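Local coordinates for protein serpin-12 (Manduca sexta, PDB 6CJ7) that probably inhibits serine proteases of larval hemolymph by the serpin mechanism and controls the activation of prophenoloxidase, at residues F191-N194 with G195-K199; V22-F25 with K26-T30. All coordinates share one frame; numbering follows the deposited sequence.

Contact 1: F191-N194 with G195-K199; sequences FTLN and GGEKK
Phe191 and Lys199 pair through two backbone hydrogen bonds, Phe191 N to Lys199 O at 2.8 Å and Lys199 N to Phe191 O at 2.9 Å, the latter in the carbonyl plane. A third bond, Leu193 N to Glu197 O, lies nearly in line with the Glu197 C=O bond (C=O...N angle 168°). Thr192 and Lys198 sit between these rungs as a non-hydrogen-bonded pair, with Thr192 CA in a CA-H...O contact to Glu197 O. At the tip, Gly196 N reaches Leu193 O at 3.0 Å from well above the carbonyl plane, and one water bridges Asn194 O and Glu197 N. Among the side chains Leu193 touches most: with CG anti to the carbonyl carbon (chi1 -74°), its CD1 branch lies 3.9 Å from Lys199 CG. Leu193 and Glu197 point the same way side by side, Leu193 CD2 4.0 Å from Glu197 OE1. Lys199 NZ forms a salt bridge with Asp379. The positive phi angles of Gly195 and Gly196 would jam a beta carbon against the preceding carbonyl oxygen, hence glycine. The arrangement is a beta hairpin with a type II turn from Leu193 to Gly196, joining strands 187-192 and 198-215 on the serpin surface.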
# COMPACT_ATOMS: atom_id res chain seq x y z
N PHE A 191 -3.45 15.94 -20.27
CA PHE A 191 -2.70 15.85 -19.03
C PHE A 191 -1.25 16.18 -19.38
O PHE A 191 -0.73 15.67 -20.37
CB PHE A 191 -2.81 14.44 -18.45
CG PHE A 191 -2.11 14.24 -17.14
CD1 PHE A 191 -0.75 14.03 -17.08
CD2 PHE A 191 -2.84 14.24 -15.96
CE1 PHE A 191 -0.11 13.82 -15.86
CE2 PHE A 191 -2.21 14.05 -14.74
CZ PHE A 191 -0.85 13.83 -14.69
N THR A 192 -0.62 17.06 -18.60
CA THR A 192 0.75 17.49 -18.88
C THR A 192 1.69 16.77 -17.94
O THR A 192 1.62 16.96 -16.72
CB THR A 192 0.92 19.01 -18.74
OG1 THR A 192 -0.00 19.68 -19.60
CG2 THR A 192 2.35 19.41 -19.12
N LEU A 193 2.57 15.95 -18.50
CA LEU A 193 3.54 15.23 -17.69
C LEU A 193 4.65 16.18 -17.25
O LEU A 193 4.86 17.25 -17.82
CB LEU A 193 4.13 14.06 -18.48
CG LEU A 193 3.29 12.81 -18.73
CD1 LEU A 193 2.23 13.04 -19.79
CD2 LEU A 193 4.21 11.67 -19.14
N ASN A 194 5.35 15.78 -16.19
CA ASN A 194 6.57 16.46 -15.82
C ASN A 194 7.51 16.49 -17.02
O ASN A 194 7.73 15.47 -17.67
CB ASN A 194 7.23 15.75 -14.63
CG ASN A 194 8.36 16.55 -14.02
OD1 ASN A 194 8.41 17.77 -14.15
ND2 ASN A 194 9.26 15.86 -13.32
N GLY A 195 8.03 17.67 -17.32
CA GLY A 195 8.89 17.85 -18.46
C GLY A 195 8.20 18.44 -19.67
O GLY A 195 8.88 19.04 -20.52
N GLY A 196 6.88 18.28 -19.79
CA GLY A 196 6.11 19.00 -20.80
C GLY A 196 5.32 18.16 -21.78
O GLY A 196 4.48 18.72 -22.50
N GLU A 197 5.55 16.85 -21.88
CA GLU A 197 4.78 16.02 -22.81
C GLU A 197 3.29 16.06 -22.48
O GLU A 197 2.91 15.96 -21.31
CB GLU A 197 5.28 14.58 -22.74
CG GLU A 197 4.61 13.65 -23.72
CD GLU A 197 5.02 12.20 -23.53
OE1 GLU A 197 5.96 11.93 -22.74
OE2 GLU A 197 4.42 11.31 -24.17
N LYS A 198 2.45 16.24 -23.50
CA LYS A 198 1.00 16.22 -23.35
C LYS A 198 0.44 14.86 -23.75
O LYS A 198 0.84 14.30 -24.77
CB LYS A 198 0.34 17.30 -24.23
CG LYS A 198 0.65 18.75 -23.88
CD LYS A 198 0.17 19.70 -25.00
CE LYS A 198 -1.25 20.25 -24.73
NZ LYS A 198 -1.88 20.99 -25.89
N LYS A 199 -0.50 14.35 -22.96
CA LYS A 199 -1.18 13.09 -23.23
C LYS A 199 -2.66 13.21 -22.92
O LYS A 199 -3.05 13.73 -21.87
CB LYS A 199 -0.61 11.94 -22.38
CG LYS A 199 0.68 11.32 -22.88
CD LYS A 199 0.80 9.90 -22.29
CE LYS A 199 2.15 9.26 -22.58
NZ LYS A 199 2.27 7.94 -21.89
O HOH W 1 7.59 15.26 -20.48

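Contact 2: V22-F25 with K26-T30; sequences VNVF and KQMAT
Val24 and Met28 meet one turn apart on the helix, side by side and pointing the same way, with Val24 CG1 3.8 Å from Met28 SD. CG1 is the valine branch that stands anti to the backbone N (chi1 169°). Met28 CG lies anti to the carbonyl carbon (chi1 -62°), the chain is extended at chi2, and a bend at chi3 carries CE away from Val24 CG1. A second pair of this spacing joins Val22 and Lys26: the extended lysine chain travels alongside the valine, with Lys26 CE 4.1 Å from Val22 CG1 and Lys26 CG 3.4 Å from Val22 O.

Behind these side chains run the i to i+4 backbone hydrogen bonds of the helix. Lys26 N to Val22 O, Gln27 N to Asn23 O and Met28 N to Val24 O all measure 2.9 Å, whereas Ala29 N to Phe25 O is more bent, with an angle of 140° at the hydrogen. Farther along, the Thr30 hydroxyl turns back onto a lone pair of Gln27 O, OG1 lying 2.9 Å from it, a side-chain bond to a carbonyl one turn earlier.

Outward from the helix, Val24 and Met28 pack on Val286 of helix 284-289, and Phe25 is buried against Leu36, Ala38 and Met374 of strands 36-38 and 370-377. The Lys26 amine donates to Leu252 O, beyond the end of helix 245-251, and the Gln27 amide is held by Glu31. The Val22-Lys26 and Val24-Met28 pairs and the backbone bonds are the i to i+4 contacts of a regular alpha helix, here the first helix of the serpin fold, whose apolar side chains pack on a neighbouring helix and on two strands.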
# COMPACT_ATOMS: atom_id res chain seq x y z
N VAL A 22 5.22 4.15 5.25
CA VAL A 22 5.28 5.46 4.60
C VAL A 22 6.73 5.84 4.30
O VAL A 22 7.03 6.37 3.22
CB VAL A 22 4.58 6.53 5.45
CG1 VAL A 22 4.71 7.90 4.81
CG2 VAL A 22 3.11 6.19 5.60
N ASN A 23 7.64 5.60 5.26
CA ASN A 23 9.06 5.88 5.05
C ASN A 23 9.60 5.07 3.87
O ASN A 23 10.39 5.59 3.06
CB ASN A 23 9.86 5.55 6.31
CG ASN A 23 9.46 6.41 7.51
OD1 ASN A 23 8.98 7.53 7.36
ND2 ASN A 23 9.69 5.88 8.71
N VAL A 24 9.20 3.80 3.75
CA VAL A 24 9.63 2.98 2.62
C VAL A 24 9.14 3.59 1.31
O VAL A 24 9.91 3.73 0.34
CB VAL A 24 9.13 1.54 2.78
CG1 VAL A 24 9.34 0.75 1.47
CG2 VAL A 24 9.88 0.85 3.95
N PHE A 25 7.87 3.98 1.26
CA PHE A 25 7.33 4.57 0.04
C PHE A 25 8.09 5.83 -0.33
O PHE A 25 8.45 6.04 -1.50
CB PHE A 25 5.84 4.88 0.21
CG PHE A 25 5.22 5.56 -0.99
CD1 PHE A 25 4.78 4.81 -2.08
CD2 PHE A 25 5.08 6.94 -1.02
CE1 PHE A 25 4.21 5.45 -3.20
CE2 PHE A 25 4.52 7.58 -2.15
CZ PHE A 25 4.08 6.83 -3.22
N LYS A 26 8.36 6.70 0.65
CA LYS A 26 9.07 7.94 0.36
C LYS A 26 10.49 7.66 -0.11
O LYS A 26 11.00 8.34 -1.00
CB LYS A 26 9.08 8.85 1.58
CG LYS A 26 7.69 9.45 1.89
CD LYS A 26 7.80 10.59 2.89
CE LYS A 26 6.44 11.21 3.17
NZ LYS A 26 6.61 12.49 3.92
N GLN A 27 11.14 6.65 0.48
CA GLN A 27 12.49 6.29 0.04
C GLN A 27 12.47 5.83 -1.41
O GLN A 27 13.29 6.28 -2.22
CB GLN A 27 13.08 5.21 0.95
CG GLN A 27 14.48 4.73 0.52
CD GLN A 27 15.50 5.85 0.54
OE1 GLN A 27 15.53 6.66 1.46
NE2 GLN A 27 16.35 5.89 -0.48
N MET A 28 11.53 4.96 -1.75
CA MET A 28 11.40 4.46 -3.11
C MET A 28 11.12 5.58 -4.11
O MET A 28 11.54 5.50 -5.27
CB MET A 28 10.30 3.40 -3.19
CG MET A 28 10.55 2.17 -2.33
SD MET A 28 9.17 1.01 -2.35
CE MET A 28 9.56 0.04 -3.81
N ALA A 29 10.43 6.63 -3.67
CA ALA A 29 10.11 7.75 -4.54
C ALA A 29 11.33 8.59 -4.89
O ALA A 29 11.38 9.19 -5.97
CB ALA A 29 9.02 8.61 -3.90
N THR A 30 12.33 8.66 -4.00
CA THR A 30 13.52 9.45 -4.30
C THR A 30 14.45 8.75 -5.28
O THR A 30 15.35 9.40 -5.82
CB THR A 30 14.31 9.77 -3.03
OG1 THR A 30 14.95 8.58 -2.55
CG2 THR A 30 13.41 10.33 -1.95

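In the fold
From the N terminus the chain first builds contact 2, inside helix 19-31, and much later contact 1, at the turn between strands 187-192 and 198-215. The two lie in series, neither nested nor crossed: contact 2 lies within one continuous helix and closes no loop, whereas contact 1 closes a short hairpin. Their centres are 24 Å apart and their nearest atoms about 10 Å. The C-terminal part of the chain reaches both places: strand 370-377 packs against the helix, and the residues just after it, Met378 to Pro380, lie against the hairpin. Contact 2 is largely buried, though Asn23 and Thr30 are exposed, and contact 1 lies at the surface.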